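Local coordinates for putative uncharacterized protein Ta1305 (Thermoplasma acidophilum, PDB 4RKS) that phosphorylates (R)-mevalonate at its 3-hydroxyl with ATP, a step of the alternative mevalonate route to isoprenoids in extreme acidophiles, at residues A[22-30]-A[328-337]; A[31-39]-A[292-300]. All blocks are in the same frame, centred on the assembly; numbering follows the deposited sequence.

Contact 1: A[22-30]-A[328-337]; sequences YRSIGSTAY and VGGAWHRRPE
Val328, in the loop that leads into the pairing, sets CG2 against CB and CG of Tyr30, the two side chains crossing at about a right angle. Gly329 O lies near the plane of the Tyr30 ring, at its edge, and shares a water with Tyr30 N. At Ala331 the methyl CB meets Ala29 CB at 3.6 Å. Trp332 and Thr28 form a hydrogen-bonded pair, their N and O atoms joined in both directions. Because chi1 of Trp332 is 53°, its indole lies alongside Thr28, whose CB sits over one face, 4.0 Å from the centroid of the five-membered ring (CH-pi). In the indole plane, Trp332 NE1 donates to Tyr30 OH at 3.1 Å. His333 ND1 donates to the O of the next residue, Arg334, from above the carbonyl plane, while Arg334 N binds Gly26 O at 2.9 Å. Pro336 lays CB over a face of the Tyr22 ring, 3.8 Å from its centroid. At the C-terminus a classic beta bulge appears: Glu337 O takes a straight bond from Arg23 N (2.8 Å) and a weak one from Ser24 N, and Glu337 N returns one to Ser24 O (2.8 Å). A water links Glu337 OE1 to Ser24 OG, which also bonds Arg70. The tail 328-337 borders strand 24-34; on its other side the Ile25, Ser27 and Ala29 backbones bond strand 66-73, while Ile25, Ser27 and Ala331 pack on helix 128-141.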
loop_
_atom_site.group_PDB
_atom_site.type_symbol
_atom_site.label_atom_id
_atom_site.label_comp_id
_atom_site.label_asym_id
_atom_site.label_seq_id
_atom_site.Cartn_x
_atom_site.Cartn_y
_atom_site.Cartn_z
ATOM N N TYR A 22 -26.006 -0.323 -17.725
ATOM C CA TYR A 22 -26.042 0.027 -16.305
ATOM C C TYR A 22 -25.728 1.506 -16.110
ATOM O O TYR A 22 -25.402 2.204 -17.070
ATOM C CB TYR A 22 -25.046 -0.828 -15.510
ATOM C CG TYR A 22 -25.314 -2.318 -15.580
ATOM C CD1 TYR A 22 -26.160 -2.934 -14.664
ATOM C CD2 TYR A 22 -24.723 -3.109 -16.563
ATOM C CE1 TYR A 22 -26.413 -4.300 -14.725
ATOM C CE2 TYR A 22 -24.971 -4.476 -16.628
ATOM C CZ TYR A 22 -25.815 -5.064 -15.704
ATOM O OH TYR A 22 -26.066 -6.419 -15.757
ATOM N N ARG A 23 -25.814 1.982 -14.869
ATOM C CA ARG A 23 -25.529 3.388 -14.570
ATOM C C ARG A 23 -24.278 3.585 -13.714
ATOM O O ARG A 23 -23.622 4.609 -13.815
ATOM C CB ARG A 23 -26.730 4.022 -13.875
ATOM C CG ARG A 23 -27.951 4.086 -14.774
ATOM C CD ARG A 23 -29.235 4.177 -13.965
ATOM N NE ARG A 23 -30.398 4.315 -14.839
ATOM C CZ ARG A 23 -30.968 5.474 -15.148
ATOM N NH1 ARG A 23 -30.497 6.606 -14.641
ATOM N NH2 ARG A 23 -32.019 5.500 -15.954
ATOM N N SER A 24 -23.941 2.599 -12.882
ATOM C CA SER A 24 -22.814 2.737 -11.974
ATOM C C SER A 24 -22.291 1.401 -11.465
ATOM O O SER A 24 -22.971 0.378 -11.539
ATOM C CB SER A 24 -23.207 3.591 -10.773
ATOM O OG SER A 24 -24.000 2.823 -9.881
ATOM N N ILE A 25 -21.079 1.417 -10.929
ATOM C CA ILE A 25 -20.546 0.242 -10.249
ATOM C C ILE A 25 -19.716 0.694 -9.058
ATOM O O ILE A 25 -19.031 1.707 -9.120
ATOM C CB ILE A 25 -19.690 -0.658 -11.189
ATOM C CG1 ILE A 25 -19.322 -1.968 -10.486
ATOM C CG2 ILE A 25 -18.439 0.067 -11.678
ATOM C CD1 ILE A 25 -18.707 -3.018 -11.403
ATOM N N GLY A 26 -19.806 -0.049 -7.962
ATOM C CA GLY A 26 -19.017 0.238 -6.785
ATOM C C GLY A 26 -17.941 -0.798 -6.533
ATOM O O GLY A 26 -18.039 -1.944 -6.985
ATOM N N SER A 27 -16.907 -0.402 -5.807
ATOM C CA SER A 27 -15.825 -1.330 -5.466
ATOM C C SER A 27 -15.184 -0.927 -4.147
ATOM O O SER A 27 -15.467 0.146 -3.631
ATOM C CB SER A 27 -14.779 -1.374 -6.578
ATOM O OG SER A 27 -14.267 -0.078 -6.832
ATOM N N THR A 28 -14.314 -1.788 -3.620
ATOM C CA THR A 28 -13.667 -1.590 -2.316
ATOM C C THR A 28 -12.233 -2.153 -2.361
ATOM O O THR A 28 -12.028 -3.236 -2.876
ATOM C CB THR A 28 -14.470 -2.301 -1.175
ATOM O OG1 THR A 28 -15.783 -1.734 -1.081
ATOM C CG2 THR A 28 -13.758 -2.184 0.206
ATOM N N ALA A 29 -11.246 -1.431 -1.839
ATOM C CA ALA A 29 -9.917 -2.028 -1.634
ATOM C C ALA A 29 -9.361 -1.614 -0.271
ATOM O O ALA A 29 -9.924 -0.726 0.399
ATOM C CB ALA A 29 -8.963 -1.638 -2.754
ATOM N N TYR A 30 -8.257 -2.248 0.132
ATOM C CA TYR A 30 -7.651 -2.045 1.450
ATOM C C TYR A 30 -6.269 -1.424 1.329
ATOM O O TYR A 30 -5.550 -1.712 0.371
ATOM C CB TYR A 30 -7.592 -3.395 2.207
ATOM C CG TYR A 30 -8.975 -3.969 2.298
ATOM C CD1 TYR A 30 -9.900 -3.425 3.183
ATOM C CD2 TYR A 30 -9.391 -4.982 1.446
ATOM C CE1 TYR A 30 -11.180 -3.904 3.250
ATOM C CE2 TYR A 30 -10.687 -5.470 1.495
ATOM C CZ TYR A 30 -11.575 -4.919 2.406
ATOM O OH TYR A 30 -12.862 -5.369 2.478
ATOM N N VAL A 328 -5.203 -8.604 5.041
ATOM C CA VAL A 328 -6.434 -8.943 4.326
ATOM C C VAL A 328 -6.188 -9.169 2.819
ATOM O O VAL A 328 -5.031 -9.152 2.360
ATOM C CB VAL A 328 -7.521 -7.861 4.531
ATOM C CG1 VAL A 328 -7.859 -7.718 6.031
ATOM C CG2 VAL A 328 -7.082 -6.511 3.953
ATOM N N GLY A 329 -7.272 -9.386 2.066
ATOM C CA GLY A 329 -7.202 -9.768 0.654
ATOM C C GLY A 329 -7.240 -8.590 -0.320
ATOM O O GLY A 329 -7.063 -7.437 0.085
ATOM N N GLY A 330 -7.494 -8.878 -1.601
ATOM C CA GLY A 330 -7.418 -7.868 -2.655
ATOM C C GLY A 330 -8.702 -7.079 -2.897
ATOM O O GLY A 330 -9.696 -7.281 -2.209
ATOM N N ALA A 331 -8.665 -6.156 -3.859
ATOM C CA ALA A 331 -9.801 -5.281 -4.160
ATOM C C ALA A 331 -10.983 -6.081 -4.685
ATOM O O ALA A 331 -10.796 -7.150 -5.270
ATOM C CB ALA A 331 -9.385 -4.223 -5.180
ATOM N N TRP A 332 -12.204 -5.584 -4.492
ATOM C CA TRP A 332 -13.369 -6.351 -4.955
ATOM C C TRP A 332 -14.513 -5.453 -5.401
ATOM O O TRP A 332 -14.608 -4.306 -4.999
ATOM C CB TRP A 332 -13.847 -7.333 -3.868
ATOM C CG TRP A 332 -14.117 -6.708 -2.509
ATOM C CD1 TRP A 332 -13.200 -6.426 -1.536
ATOM C CD2 TRP A 332 -15.393 -6.334 -1.978
ATOM N NE1 TRP A 332 -13.831 -5.886 -0.431
ATOM C CE2 TRP A 332 -15.178 -5.829 -0.678
ATOM C CE3 TRP A 332 -16.702 -6.387 -2.474
ATOM C CZ2 TRP A 332 -16.219 -5.356 0.125
ATOM C CZ3 TRP A 332 -17.733 -5.934 -1.674
ATOM C CH2 TRP A 332 -17.485 -5.418 -0.387
ATOM N N HIS A 333 -15.390 -5.975 -6.243
ATOM C CA HIS A 333 -16.444 -5.130 -6.783
ATOM C C HIS A 333 -17.839 -5.574 -6.358
ATOM O O HIS A 333 -18.062 -6.723 -5.941
ATOM C CB HIS A 333 -16.350 -5.089 -8.320
ATOM C CG HIS A 333 -16.855 -6.330 -8.987
ATOM N ND1 HIS A 333 -18.167 -6.484 -9.382
ATOM C CD2 HIS A 333 -16.224 -7.477 -9.331
ATOM C CE1 HIS A 333 -18.325 -7.678 -9.925
ATOM N NE2 HIS A 333 -17.162 -8.304 -9.901
ATOM N N ARG A 334 -18.786 -4.648 -6.466
ATOM C CA ARG A 334 -20.202 -4.962 -6.280
ATOM C C ARG A 334 -20.872 -5.116 -7.640
ATOM O O ARG A 334 -20.342 -4.653 -8.653
ATOM C CB ARG A 334 -20.892 -3.865 -5.469
ATOM C CG ARG A 334 -20.315 -3.689 -4.079
ATOM C CD ARG A 334 -20.784 -2.382 -3.469
ATOM N NE ARG A 334 -20.144 -2.118 -2.186
ATOM C CZ ARG A 334 -20.498 -2.706 -1.047
ATOM N NH1 ARG A 334 -21.481 -3.597 -1.037
ATOM N NH2 ARG A 334 -19.867 -2.406 0.079
ATOM N N ARG A 335 -22.016 -5.786 -7.672
ATOM C CA ARG A 335 -22.803 -5.874 -8.898
ATOM C C ARG A 335 -23.188 -4.465 -9.360
ATOM O O ARG A 335 -23.604 -3.644 -8.544
ATOM C CB ARG A 335 -24.059 -6.726 -8.683
ATOM C CG ARG A 335 -23.779 -8.174 -8.254
ATOM C CD ARG A 335 -25.055 -8.995 -8.038
ATOM N NE ARG A 335 -25.735 -8.665 -6.783
ATOM C CZ ARG A 335 -25.410 -9.165 -5.591
ATOM N NH1 ARG A 335 -26.090 -8.804 -4.512
ATOM N NH2 ARG A 335 -24.400 -10.022 -5.473
ATOM N N PRO A 336 -23.033 -4.181 -10.664
ATOM C CA PRO A 336 -23.390 -2.887 -11.264
ATOM C C PRO A 336 -24.858 -2.549 -11.004
ATOM O O PRO A 336 -25.667 -3.471 -10.906
ATOM C CB PRO A 336 -23.145 -3.101 -12.763
ATOM C CG PRO A 336 -22.271 -4.286 -12.853
ATOM C CD PRO A 336 -22.533 -5.139 -11.659
ATOM N N GLU A 337 -25.183 -1.262 -10.866
ATOM C CA GLU A 337 -26.553 -0.817 -10.633
ATOM C C GLU A 337 -27.178 -0.308 -11.932
ATOM O O GLU A 337 -26.532 0.414 -12.692
ATOM C CB GLU A 337 -26.595 0.280 -9.559
ATOM C CG GLU A 337 -26.577 -0.265 -8.149
ATOM C CD GLU A 337 -26.520 0.807 -7.077
ATOM O OE1 GLU A 337 -26.536 2.029 -7.398
ATOM O OE2 GLU A 337 -26.447 0.414 -5.892
HETATM O O HOH W 1 -26.306 3.977 -9.470
HETATM O O HOH W 2 -22.516 -1.511 -7.582
HETATM O O HOH W 3 -17.310 -1.860 1.122
HETATM O O HOH W 4 -7.180 -4.745 -0.933
#

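Contact 2: A[31-39]-A[292-300]. With MEV ((R)-mevalonate), chain C.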
loop_
_atom_site.group_PDB
_atom_site.type_symbol
_atom_site.label_atom_id
_atom_site.label_comp_id
_atom_site.label_asym_id
_atom_site.label_seq_id
_atom_site.Cartn_x
_atom_site.Cartn_y
_atom_site.Cartn_z
ATOM N N PRO A 31 -5.891 -0.579 2.306
ATOM C CA PRO A 31 -4.578 0.072 2.299
ATOM C C PRO A 31 -3.441 -0.918 2.500
ATOM O O PRO A 31 -3.639 -2.104 2.783
ATOM C CB PRO A 31 -4.670 1.067 3.467
ATOM C CG PRO A 31 -5.624 0.397 4.423
ATOM C CD PRO A 31 -6.653 -0.276 3.536
ATOM N N THR A 32 -2.220 -0.439 2.307
ATOM C CA THR A 32 -1.092 -1.347 2.283
ATOM C C THR A 32 0.069 -0.855 3.149
ATOM O O THR A 32 0.150 0.330 3.505
ATOM C CB THR A 32 -0.591 -1.570 0.829
ATOM O OG1 THR A 32 -0.047 -0.356 0.319
ATOM C CG2 THR A 32 -1.739 -1.999 -0.070
ATOM N N ILE A 33 0.935 -1.801 3.503
ATOM C CA ILE A 33 2.182 -1.553 4.228
ATOM C C ILE A 33 3.329 -2.194 3.456
ATOM O O ILE A 33 3.257 -3.379 3.101
ATOM C CB ILE A 33 2.137 -2.144 5.659
ATOM C CG1 ILE A 33 1.097 -1.416 6.510
ATOM C CG2 ILE A 33 3.524 -2.080 6.323
ATOM C CD1 ILE A 33 0.666 -2.183 7.763
ATOM N N GLY A 34 4.377 -1.428 3.180
ATOM C CA GLY A 34 5.563 -1.984 2.546
ATOM C C GLY A 34 6.310 -2.987 3.426
ATOM O O GLY A 34 6.419 -2.807 4.632
ATOM N N VAL A 35 6.824 -4.049 2.814
ATOM C CA VAL A 35 7.634 -5.060 3.507
ATOM C C VAL A 35 9.085 -5.043 2.995
ATOM O O VAL A 35 10.045 -5.149 3.773
ATOM C CB VAL A 35 7.005 -6.476 3.347
ATOM C CG1 VAL A 35 8.007 -7.572 3.682
ATOM C CG2 VAL A 35 5.753 -6.599 4.221
ATOM N N VAL A 36 9.240 -4.925 1.683
ATOM C CA VAL A 36 10.507 -4.471 1.090
ATOM C C VAL A 36 10.170 -3.116 0.502
ATOM O O VAL A 36 9.307 -3.008 -0.381
ATOM C CB VAL A 36 11.066 -5.444 0.021
ATOM C CG1 VAL A 36 12.328 -4.860 -0.666
ATOM C CG2 VAL A 36 11.399 -6.796 0.663
ATOM N N LEU A 37 10.815 -2.084 1.028
ATOM C CA LEU A 37 10.312 -0.728 0.917
ATOM C C LEU A 37 10.728 -0.065 -0.378
ATOM O O LEU A 37 11.903 -0.093 -0.736
ATOM C CB LEU A 37 10.793 0.100 2.117
ATOM C CG LEU A 37 10.290 -0.432 3.460
ATOM C CD1 LEU A 37 10.923 0.322 4.632
ATOM C CD2 LEU A 37 8.779 -0.336 3.493
ATOM N N LEU A 38 9.765 0.559 -1.060
ATOM C CA LEU A 38 10.053 1.209 -2.335
ATOM C C LEU A 38 10.584 2.637 -2.194
ATOM O O LEU A 38 10.016 3.460 -1.481
ATOM C CB LEU A 38 8.802 1.231 -3.212
ATOM C CG LEU A 38 9.011 1.935 -4.553
ATOM C CD1 LEU A 38 9.951 1.107 -5.418
ATOM C CD2 LEU A 38 7.668 2.139 -5.239
ATOM N N GLY A 39 11.676 2.920 -2.895
ATOM C CA GLY A 39 12.150 4.276 -3.042
ATOM C C GLY A 39 12.632 4.482 -4.456
ATOM O O GLY A 39 13.599 3.841 -4.889
ATOM N N ILE A 292 8.033 -2.299 11.439
ATOM C CA ILE A 292 8.212 -1.684 10.121
ATOM C C ILE A 292 7.898 -0.183 10.213
ATOM O O ILE A 292 6.968 0.207 10.912
ATOM C CB ILE A 292 7.285 -2.335 9.061
ATOM C CG1 ILE A 292 7.655 -3.801 8.830
ATOM C CG2 ILE A 292 7.303 -1.553 7.724
ATOM C CD1 ILE A 292 6.593 -4.572 8.073
ATOM N N VAL A 293 8.676 0.652 9.521
ATOM C CA VAL A 293 8.321 2.056 9.319
ATOM C C VAL A 293 8.352 2.334 7.819
ATOM O O VAL A 293 9.363 2.067 7.180
ATOM C CB VAL A 293 9.299 3.021 10.044
ATOM C CG1 VAL A 293 8.922 4.475 9.784
ATOM C CG2 VAL A 293 9.363 2.711 11.551
ATOM N N THR A 294 7.264 2.851 7.251
ATOM C CA THR A 294 7.261 3.148 5.814
ATOM C C THR A 294 7.568 4.634 5.598
ATOM O O THR A 294 8.654 5.078 5.923
ATOM C CB THR A 294 5.915 2.743 5.138
ATOM O OG1 THR A 294 4.817 3.454 5.737
ATOM C CG2 THR A 294 5.674 1.246 5.306
ATOM N N GLY A 295 6.626 5.410 5.070
ATOM C CA GLY A 295 6.899 6.817 4.800
ATOM C C GLY A 295 6.262 7.779 5.792
ATOM O O GLY A 295 6.698 8.911 5.935
ATOM N N GLY A 296 5.223 7.325 6.478
ATOM C CA GLY A 296 4.505 8.171 7.409
ATOM C C GLY A 296 5.016 8.036 8.830
ATOM O O GLY A 296 5.956 7.294 9.104
ATOM N N SER A 297 4.397 8.766 9.743
ATOM C CA SER A 297 4.845 8.770 11.130
ATOM C C SER A 297 4.219 7.628 11.920
ATOM O O SER A 297 3.688 7.829 13.009
ATOM C CB SER A 297 4.513 10.114 11.783
ATOM O OG SER A 297 5.083 11.171 11.034
ATOM N N ASN A 298 4.288 6.424 11.364
ATOM C CA ASN A 298 3.726 5.267 12.027
ATOM C C ASN A 298 4.779 4.199 12.277
ATOM O O ASN A 298 5.736 4.057 11.508
ATOM C CB ASN A 298 2.568 4.701 11.207
ATOM C CG ASN A 298 1.559 5.761 10.826
ATOM O OD1 ASN A 298 0.826 6.256 11.675
ATOM N ND2 ASN A 298 1.520 6.120 9.544
ATOM N N VAL A 299 4.617 3.479 13.382
ATOM C CA VAL A 299 5.423 2.298 13.647
ATOM C C VAL A 299 4.509 1.087 13.694
ATOM O O VAL A 299 3.624 0.991 14.560
ATOM C CB VAL A 299 6.208 2.410 14.966
ATOM C CG1 VAL A 299 6.955 1.108 15.250
ATOM C CG2 VAL A 299 7.159 3.584 14.912
ATOM N N TYR A 300 4.732 0.170 12.759
ATOM C CA TYR A 300 3.899 -1.021 12.596
ATOM C C TYR A 300 4.564 -2.223 13.245
ATOM O O TYR A 300 5.653 -2.608 12.846
ATOM C CB TYR A 300 3.658 -1.316 11.113
ATOM C CG TYR A 300 2.967 -0.220 10.352
ATOM C CD1 TYR A 300 1.589 -0.037 10.463
ATOM C CD2 TYR A 300 3.678 0.609 9.486
ATOM C CE1 TYR A 300 0.946 0.947 9.743
ATOM C CE2 TYR A 300 3.041 1.596 8.768
ATOM C CZ TYR A 300 1.677 1.758 8.901
ATOM O OH TYR A 300 1.039 2.736 8.197
HETATM C C8 MEV C . 5.566 3.466 -1.476
HETATM O O8 MEV C . 5.274 4.138 -2.686
HETATM C C2 MEV C . 6.474 4.356 -0.655
HETATM C C3 MEV C . 6.653 4.005 0.812
HETATM O O7 MEV C . 5.432 3.784 1.470
HETATM C C4 MEV C . 7.520 2.768 0.977
HETATM C C5 MEV C . 6.752 1.466 0.845
HETATM O O3 MEV C . 5.654 1.280 1.450
HETATM O O4 MEV C . 7.205 0.566 0.099
HETATM C C6 MEV C . 7.336 5.190 1.459
#
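Ile33 reaches across to Tyr300 with its longer branch: CD1 stands over one face of the phenol ring, 3.9 Å from the centroid and 23° off the normal, a CH-pi contact displaced toward the ring's rim. Holding CG1 beside the backbone N (chi1 -66°) sends that branch to the aromatic ring and leaves the CG2 methyl for two other partners. Ile33 CG2 meets Ile292 CG2 and Thr294 CG2, each at 4.1 Å; the isoleucines cross at a slant, whereas Ile33 and Thr294 stand roughly at right angles. Ile292 CG2 also presses on Gly34 O at 3.5 Å, and this buried carbonyl oxygen has no polar partner anywhere in the model. Leu37 splits its two methyls, CD1 against Val293 O and CD2 near both Thr294 CG2 and the mevalonate carboxylate.

On the substrate side, Leu38 N gives an almost straight hydrogen bond to mevalonate O4 (2.8 Å, 175° at the hydrogen). Gly34 CA comes within 3.4 Å of O3, the other carboxylate oxygen. Thr294 CB faces the 3-hydroxyl O7, and Gly295 N lies near the methyl C6. Arg163 NH2 also hydrogen-bonds the ligand. Paired through backbone bonds between Ile292 and Tyr300, the second segment presents one side of a mevalonate pocket set between the N- and C-terminal domains, the usual place for the substrate site in GHMP kinases.

Overall arrangement
Strand 24-34 threads both contacts: residues 22-30 supply one side of contact 1, and 31-39 continue directly into contact 2; the centres of the two contacts are about 26 Å apart. Contact 1 sits toward the periphery, about 18 Å from the centre of the chain, and brings the first modelled residues beside the C-terminus. Contact 2 is buried, about 8 Å from that centre, and both of its segments come between those of contact 1 in the sequence. There the end of the strand meets residues 292-300 of the C-terminal family region, and the chain then bends at Val35 before Leu37 and Leu38 line the substrate. One strand, interrupted by a bulge or short loop, therefore runs from the edge formed with the C-terminal tail to the mevalonate pocket between domains.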